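Local coordinates for G protein alpha subunit (Entamoeba histolytica, PDB 4FID) that binds guanine nucleotides as the alpha subunit of a heterotrimeric G protein and probably relays signals from membrane receptors as a GTPase, at residues A[18-24]-A[142-148]; A[33-39]-A[135-141]. All coordinates share one frame; numbering follows the deposited sequence.

Contact 1: A[18-24]-A[142-148]; sequences KSTIAKQ and IHNRTKT. With GDP (guanosine-5'-diphosphate), chain C.
The contact of K23 and T20 with I142 and T146 is a buried, ligand-bridged one, in which the start of helix 18-28 faces the end of helix 138-143 and the loop after it, with GDP held between them. The segments bury 351 Å² together, I142 giving the largest share, and T20 CG2 lies 4.0 Å from I142 CG2, the two side chains crossing at about a right angle. With OG1 beside the backbone N (chi1 -57°) and CG2 anti to it, the T20 hydroxyl bonds GDP O1A at 2.9 Å while the methyl faces I142. One residue thus serves protein and nucleotide at once. K18 and S19 end the P-loop (Walker A) of the Ras-like domain, and T20 follows it; S19 N reaches GDP O3B at 3.0 Å, while K18 NZ bonds the same oxygen weakly and forms a salt bridge with D167. From the other segment, R145 NE donates to GDP O3' over 3.2 Å, with the ribose O4' at the edge of its guanidinium and in its plane. K23, extended beyond CG, runs past I142 CD1 to place NZ 3.0 Å from T146 OG1, a weak hydrogen bond. T146 to T148 are poorly ordered, making this bond and the 3.6 Å approach of T148 CG2 to S19 OG less sure. S19 and T148 are predicted to bind magnesium, though none is modelled; the loop is consistent with the first switch region of G-alpha proteins.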
loop_
_atom_site.group_PDB
_atom_site.type_symbol
_atom_site.label_atom_id
_atom_site.label_comp_id
_atom_site.label_asym_id
_atom_site.label_seq_id
_atom_site.Cartn_x
_atom_site.Cartn_y
_atom_site.Cartn_z
ATOM N N LYS A 18 2.634 -2.488 2.297
ATOM C CA LYS A 18 3.291 -3.782 2.528
ATOM C C LYS A 18 2.301 -4.853 2.966
ATOM O O LYS A 18 2.479 -6.049 2.675
ATOM C CB LYS A 18 4.467 -3.643 3.503
ATOM C CG LYS A 18 4.265 -4.200 4.881
ATOM C CD LYS A 18 5.432 -3.772 5.806
ATOM C CE LYS A 18 4.922 -3.171 7.113
ATOM N NZ LYS A 18 3.589 -3.758 7.494
ATOM N N SER A 19 1.241 -4.423 3.644
ATOM C CA SER A 19 0.178 -5.337 4.077
ATOM C C SER A 19 -0.647 -5.811 2.876
ATOM O O SER A 19 -1.104 -6.946 2.831
ATOM C CB SER A 19 -0.693 -4.680 5.158
ATOM O OG SER A 19 -2.075 -4.780 4.861
ATOM N N THR A 20 -0.801 -4.947 1.881
ATOM C CA THR A 20 -1.459 -5.341 0.649
ATOM C C THR A 20 -0.628 -6.363 -0.128
ATOM O O THR A 20 -1.154 -7.300 -0.724
ATOM C CB THR A 20 -1.672 -4.146 -0.250
ATOM O OG1 THR A 20 -2.424 -3.145 0.456
ATOM C CG2 THR A 20 -2.408 -4.594 -1.527
ATOM N N ILE A 21 0.683 -6.183 -0.122
ATOM C CA ILE A 21 1.541 -7.174 -0.740
ATOM C C ILE A 21 1.357 -8.552 -0.075
ATOM O O ILE A 21 1.305 -9.567 -0.755
ATOM C CB ILE A 21 3.007 -6.756 -0.625
ATOM C CG1 ILE A 21 3.224 -5.379 -1.266
ATOM C CG2 ILE A 21 3.908 -7.841 -1.204
ATOM C CD1 ILE A 21 3.150 -5.391 -2.761
ATOM N N ALA A 22 1.279 -8.575 1.254
ATOM C CA ALA A 22 1.158 -9.823 2.001
ATOM C C ALA A 22 -0.164 -10.557 1.748
ATOM O O ALA A 22 -0.193 -11.787 1.652
ATOM C CB ALA A 22 1.349 -9.568 3.487
ATOM N N LYS A 23 -1.258 -9.814 1.660
ATOM C CA LYS A 23 -2.538 -10.420 1.310
ATOM C C LYS A 23 -2.498 -10.942 -0.127
ATOM O O LYS A 23 -3.050 -11.989 -0.448
ATOM C CB LYS A 23 -3.677 -9.412 1.469
ATOM C CG LYS A 23 -4.186 -9.281 2.880
ATOM C CD LYS A 23 -5.084 -8.081 3.016
ATOM C CE LYS A 23 -5.335 -7.760 4.482
ATOM N NZ LYS A 23 -5.560 -6.297 4.683
ATOM N N GLN A 24 -1.816 -10.205 -0.980
ATOM C CA GLN A 24 -1.732 -10.555 -2.380
ATOM C C GLN A 24 -0.999 -11.875 -2.586
ATOM O O GLN A 24 -1.341 -12.648 -3.478
ATOM C CB GLN A 24 -1.043 -9.430 -3.154
ATOM C CG GLN A 24 -1.274 -9.484 -4.633
ATOM C CD GLN A 24 -2.713 -9.222 -5.016
ATOM O OE1 GLN A 24 -3.114 -8.074 -5.231
ATOM N NE2 GLN A 24 -3.499 -10.292 -5.129
ATOM N N ILE A 142 -8.128 -6.626 -0.738
ATOM C CA ILE A 142 -6.933 -6.051 -1.339
ATOM C C ILE A 142 -6.997 -4.532 -1.288
ATOM O O ILE A 142 -6.007 -3.868 -0.963
ATOM C CB ILE A 142 -6.765 -6.464 -2.827
ATOM C CG1 ILE A 142 -6.379 -7.946 -2.957
ATOM C CG2 ILE A 142 -5.765 -5.513 -3.558
ATOM C CD1 ILE A 142 -5.133 -8.294 -2.220
ATOM N N HIS A 143 -8.172 -3.983 -1.594
ATOM C CA HIS A 143 -8.312 -2.535 -1.745
ATOM C C HIS A 143 -8.661 -1.802 -0.468
ATOM O O HIS A 143 -8.523 -0.580 -0.388
ATOM C CB HIS A 143 -9.359 -2.196 -2.800
ATOM C CG HIS A 143 -8.899 -2.442 -4.192
ATOM N ND1 HIS A 143 -9.044 -3.663 -4.819
ATOM C CD2 HIS A 143 -8.301 -1.624 -5.087
ATOM C CE1 HIS A 143 -8.549 -3.586 -6.044
ATOM N NE2 HIS A 143 -8.096 -2.360 -6.230
ATOM N N ASN A 144 -9.131 -2.522 0.531
ATOM C CA ASN A 144 -9.558 -1.831 1.730
ATOM C C ASN A 144 -8.415 -1.502 2.663
ATOM O O ASN A 144 -7.448 -2.246 2.781
ATOM C CB ASN A 144 -10.632 -2.592 2.477
ATOM C CG ASN A 144 -11.330 -1.724 3.491
ATOM O OD1 ASN A 144 -11.826 -0.654 3.137
ATOM N ND2 ASN A 144 -11.364 -2.162 4.764
ATOM N N ARG A 145 -8.543 -0.369 3.335
ATOM C CA ARG A 145 -7.551 0.048 4.304
ATOM C C ARG A 145 -7.742 -0.677 5.639
ATOM O O ARG A 145 -8.822 -0.623 6.232
ATOM C CB ARG A 145 -7.626 1.567 4.473
ATOM C CG ARG A 145 -7.734 2.295 3.134
ATOM C CD ARG A 145 -6.990 3.623 3.138
ATOM N NE ARG A 145 -5.690 3.573 2.467
ATOM C CZ ARG A 145 -4.782 4.545 2.536
ATOM N NH1 ARG A 145 -5.034 5.637 3.250
ATOM N NH2 ARG A 145 -3.619 4.427 1.904
ATOM N N THR A 146 -6.707 -1.381 6.091
ATOM C CA THR A 146 -6.690 -1.912 7.458
ATOM C C THR A 146 -5.378 -1.584 8.157
ATOM O O THR A 146 -4.341 -1.435 7.509
ATOM C CB THR A 146 -6.913 -3.446 7.527
ATOM O OG1 THR A 146 -6.017 -4.104 6.624
ATOM C CG2 THR A 146 -8.345 -3.805 7.184
ATOM N N LYS A 147 -5.438 -1.472 9.482
ATOM C CA LYS A 147 -4.247 -1.272 10.298
ATOM C C LYS A 147 -3.723 -2.606 10.810
ATOM O O LYS A 147 -4.303 -3.185 11.725
ATOM C CB LYS A 147 -4.573 -0.392 11.502
ATOM C CG LYS A 147 -5.050 0.998 11.161
ATOM C CD LYS A 147 -5.475 1.731 12.423
ATOM C CE LYS A 147 -6.070 3.091 12.107
ATOM N NZ LYS A 147 -6.681 3.709 13.316
ATOM N N THR A 148 -2.632 -3.102 10.233
ATOM C CA THR A 148 -2.048 -4.337 10.746
ATOM C C THR A 148 -1.057 -4.042 11.873
ATOM O O THR A 148 0.136 -3.849 11.629
ATOM C CB THR A 148 -1.402 -5.232 9.632
ATOM O OG1 THR A 148 -0.117 -4.724 9.250
ATOM C CG2 THR A 148 -2.316 -5.333 8.409
HETATM P PB GDP C . 0.690 -1.174 5.751
HETATM O O1B GDP C . -0.208 -2.071 6.564
HETATM O O2B GDP C . 1.120 -0.002 6.602
HETATM O O3B GDP C . 1.896 -1.986 5.348
HETATM O O3A GDP C . -0.051 -0.589 4.424
HETATM P PA GDP C . -1.444 -1.169 3.809
HETATM O O1A GDP C . -1.223 -2.465 3.056
HETATM O O2A GDP C . -2.491 -1.361 4.892
HETATM O "O5'" GDP C . -1.940 0.005 2.810
HETATM C "C5'" GDP C . -3.220 0.615 3.000
HETATM C "C4'" GDP C . -3.868 1.059 1.680
HETATM O "O4'" GDP C . -2.913 1.215 0.621
HETATM C "C3'" GDP C . -4.933 0.077 1.188
HETATM O "O3'" GDP C . -6.186 0.770 1.011
HETATM C "C2'" GDP C . -4.393 -0.459 -0.131
HETATM O "O2'" GDP C . -5.454 -0.749 -1.060
HETATM C "C1'" GDP C . -3.449 0.660 -0.584
HETATM N N9 GDP C . -2.382 0.188 -1.516
HETATM C C8 GDP C . -1.316 -0.595 -1.239
HETATM N N7 GDP C . -0.558 -0.807 -2.350
HETATM C C5 GDP C . -1.140 -0.148 -3.369
HETATM C C6 GDP C . -0.882 0.053 -4.819
HETATM O O6 GDP C . 0.105 -0.460 -5.377
HETATM N N1 GDP C . -1.741 0.797 -5.524
HETATM C C2 GDP C . -2.816 1.379 -4.956
HETATM N N2 GDP C . -3.631 2.130 -5.730
HETATM N N3 GDP C . -3.119 1.246 -3.638
HETATM C C4 GDP C . -2.335 0.508 -2.814
#

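Contact 2: A[33-39]-A[135-141]; sequences FPEQERA and VPTEEDL
R38 and P136 bring the two backbones to a CA separation of 5.8 Å, and A39 and V135 to 5.5 Å, where short helix 35-39 meets the turn leading into helix 138-143. At the other end F33 N donates to E138 OE1 at 2.7 Å, using the anti lone pair with an N-H...O angle of 160°. The R38 side chain lies across the turn: NH1 donates to P136 O at 3.2 Å, nearly straight at 175° and in the carbonyl plane, while NE bonds F33 O from above that carbonyl's plane. Both oxygens lie in the guanidinium plane, and the bend at chi3 (-91°) turns the group to meet them. L141 CD2 sits over one face of the F33 ring, 4.0 Å from CG and offset toward the rim, and also packs on R38 CG. T137 and D140 form a capping box at the start of helix 138-143. Two carbonyls, one from each segment, therefore fix the rotation of the guanidinium, whereas E138 spends OE1 on the F33 amide rather than on R38; its charge may still stabilise R38 at longer range, with R38 NE and E138 OE1 5.1 Å apart.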
loop_
_atom_site.group_PDB
_atom_site.type_symbol
_atom_site.label_atom_id
_atom_site.label_comp_id
_atom_site.label_asym_id
_atom_site.label_seq_id
_atom_site.Cartn_x
_atom_site.Cartn_y
_atom_site.Cartn_z
ATOM N N PHE A 33 -8.376 -16.259 1.168
ATOM C CA PHE A 33 -9.117 -16.060 2.397
ATOM C C PHE A 33 -10.491 -16.686 2.281
ATOM O O PHE A 33 -11.238 -16.401 1.347
ATOM C CB PHE A 33 -9.232 -14.573 2.715
ATOM C CG PHE A 33 -7.904 -13.907 2.927
ATOM C CD1 PHE A 33 -7.124 -13.508 1.839
ATOM C CD2 PHE A 33 -7.419 -13.691 4.214
ATOM C CE1 PHE A 33 -5.894 -12.905 2.034
ATOM C CE2 PHE A 33 -6.190 -13.080 4.414
ATOM C CZ PHE A 33 -5.429 -12.689 3.322
ATOM N N PRO A 34 -10.810 -17.578 3.224
ATOM C CA PRO A 34 -12.111 -18.249 3.290
ATOM C C PRO A 34 -13.217 -17.303 3.727
ATOM O O PRO A 34 -12.971 -16.289 4.377
ATOM C CB PRO A 34 -11.894 -19.343 4.334
ATOM C CG PRO A 34 -10.711 -18.900 5.127
ATOM C CD PRO A 34 -9.841 -18.137 4.179
ATOM N N GLU A 35 -14.437 -17.652 3.362
ATOM C CA GLU A 35 -15.574 -16.790 3.604
ATOM C C GLU A 35 -15.642 -16.223 5.017
ATOM O O GLU A 35 -15.969 -15.053 5.185
ATOM C CB GLU A 35 -16.883 -17.504 3.258
ATOM C CG GLU A 35 -18.113 -16.614 3.396
ATOM C CD GLU A 35 -19.409 -17.340 3.084
ATOM O OE1 GLU A 35 -19.363 -18.542 2.736
ATOM O OE2 GLU A 35 -20.480 -16.702 3.193
ATOM N N GLN A 36 -15.358 -17.028 6.038
ATOM C CA GLN A 36 -15.522 -16.518 7.404
ATOM C C GLN A 36 -14.461 -15.489 7.788
ATOM O O GLN A 36 -14.743 -14.576 8.559
ATOM C CB GLN A 36 -15.643 -17.626 8.465
ATOM C CG GLN A 36 -14.477 -18.581 8.526
ATOM C CD GLN A 36 -14.713 -19.822 7.687
ATOM O OE1 GLN A 36 -15.846 -20.298 7.565
ATOM N NE2 GLN A 36 -13.641 -20.356 7.106
ATOM N N GLU A 37 -13.254 -15.625 7.242
ATOM C CA GLU A 37 -12.210 -14.627 7.463
ATOM C C GLU A 37 -12.578 -13.323 6.750
ATOM O O GLU A 37 -12.532 -12.236 7.332
ATOM C CB GLU A 37 -10.858 -15.147 6.983
ATOM C CG GLU A 37 -9.685 -14.244 7.323
ATOM C CD GLU A 37 -8.370 -15.004 7.374
ATOM O OE1 GLU A 37 -8.375 -16.234 7.114
ATOM O OE2 GLU A 37 -7.330 -14.373 7.679
ATOM N N ARG A 38 -12.973 -13.442 5.491
ATOM C CA ARG A 38 -13.450 -12.296 4.736
ATOM C C ARG A 38 -14.593 -11.530 5.414
ATOM O O ARG A 38 -14.597 -10.301 5.439
ATOM C CB ARG A 38 -13.875 -12.742 3.333
ATOM C CG ARG A 38 -12.732 -12.913 2.362
ATOM C CD ARG A 38 -13.261 -13.107 0.979
ATOM N NE ARG A 38 -13.430 -14.521 0.741
ATOM C CZ ARG A 38 -14.588 -15.109 0.489
ATOM N NH1 ARG A 38 -15.696 -14.388 0.399
ATOM N NH2 ARG A 38 -14.623 -16.422 0.314
ATOM N N ALA A 39 -15.571 -12.246 5.959
ATOM C CA ALA A 39 -16.751 -11.583 6.512
ATOM C C ALA A 39 -16.419 -10.688 7.698
ATOM O O ALA A 39 -17.172 -9.774 8.005
ATOM C CB ALA A 39 -17.863 -12.603 6.873
ATOM N N VAL A 135 -21.095 -10.096 1.432
ATOM C CA VAL A 135 -19.878 -10.606 2.055
ATOM C C VAL A 135 -18.697 -10.155 1.186
ATOM O O VAL A 135 -18.716 -10.328 -0.038
ATOM C CB VAL A 135 -19.926 -12.165 2.288
ATOM C CG1 VAL A 135 -20.437 -12.897 1.068
ATOM C CG2 VAL A 135 -18.579 -12.716 2.695
ATOM N N PRO A 136 -17.685 -9.521 1.812
ATOM C CA PRO A 136 -16.521 -9.007 1.080
ATOM C C PRO A 136 -15.826 -10.087 0.270
ATOM O O PRO A 136 -15.743 -11.230 0.703
ATOM C CB PRO A 136 -15.599 -8.505 2.200
ATOM C CG PRO A 136 -16.521 -8.110 3.282
ATOM C CD PRO A 136 -17.633 -9.148 3.234
ATOM N N THR A 137 -15.335 -9.710 -0.904
ATOM C CA THR A 137 -14.546 -10.602 -1.737
ATOM C C THR A 137 -13.049 -10.382 -1.466
ATOM O O THR A 137 -12.660 -9.408 -0.820
ATOM C CB THR A 137 -14.799 -10.289 -3.207
ATOM O OG1 THR A 137 -14.185 -9.026 -3.537
ATOM C CG2 THR A 137 -16.267 -10.219 -3.491
ATOM N N GLU A 138 -12.204 -11.278 -1.963
ATOM C CA GLU A 138 -10.759 -11.109 -1.809
ATOM C C GLU A 138 -10.296 -9.810 -2.427
ATOM O O GLU A 138 -9.334 -9.194 -1.946
ATOM C CB GLU A 138 -9.996 -12.281 -2.401
ATOM C CG GLU A 138 -10.219 -13.589 -1.630
ATOM C CD GLU A 138 -9.403 -14.745 -2.177
ATOM O OE1 GLU A 138 -8.956 -15.590 -1.380
ATOM O OE2 GLU A 138 -9.201 -14.808 -3.408
ATOM N N GLU A 139 -10.998 -9.354 -3.466
ATOM C CA GLU A 139 -10.587 -8.118 -4.124
ATOM C C GLU A 139 -10.893 -6.909 -3.202
ATOM O O GLU A 139 -10.089 -5.984 -3.077
ATOM C CB GLU A 139 -11.207 -8.014 -5.524
ATOM C CG GLU A 139 -10.568 -7.003 -6.469
ATOM C CD GLU A 139 -9.119 -7.342 -6.801
ATOM O OE1 GLU A 139 -8.842 -8.516 -7.130
ATOM O OE2 GLU A 139 -8.252 -6.436 -6.731
ATOM N N ASP A 140 -12.033 -6.936 -2.529
ATOM C CA ASP A 140 -12.328 -5.916 -1.529
ATOM C C ASP A 140 -11.222 -5.858 -0.480
ATOM O O ASP A 140 -10.781 -4.784 -0.103
ATOM C CB ASP A 140 -13.692 -6.177 -0.858
ATOM C CG ASP A 140 -14.858 -6.108 -1.851
ATOM O OD1 ASP A 140 -14.649 -5.520 -2.936
ATOM O OD2 ASP A 140 -15.967 -6.635 -1.560
ATOM N N LEU A 141 -10.770 -7.012 -0.002
ATOM C CA LEU A 141 -9.747 -7.033 1.042
ATOM C C LEU A 141 -8.429 -6.438 0.552
ATOM O O LEU A 141 -7.690 -5.836 1.344
ATOM C CB LEU A 141 -9.499 -8.453 1.553
ATOM C CG LEU A 141 -10.200 -8.977 2.808
ATOM C CD1 LEU A 141 -11.705 -8.695 2.782
ATOM C CD2 LEU A 141 -9.917 -10.487 2.992
#

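How the contacts relate
Contact 1 and contact 2 have centres 12 Å apart and share helix 138-143, whose first turn serves contact 2 and whose last residues enter contact 1. Along the chain the order is 18-24, 33-39, 135-141, 142-148, so contact 2 is nested inside the loop closed by contact 1. That loop holds helices but no strands, consistent with the all-helical domain inserted into the Ras-like domain of G-alpha subunits. The two contacts touch through K23, whose CG is 3.7 Å from F33 CZ. Together they pair the P-loop helix and the chain that follows it with the chain returning from the helical insertion, one beside GDP and the other farther from it.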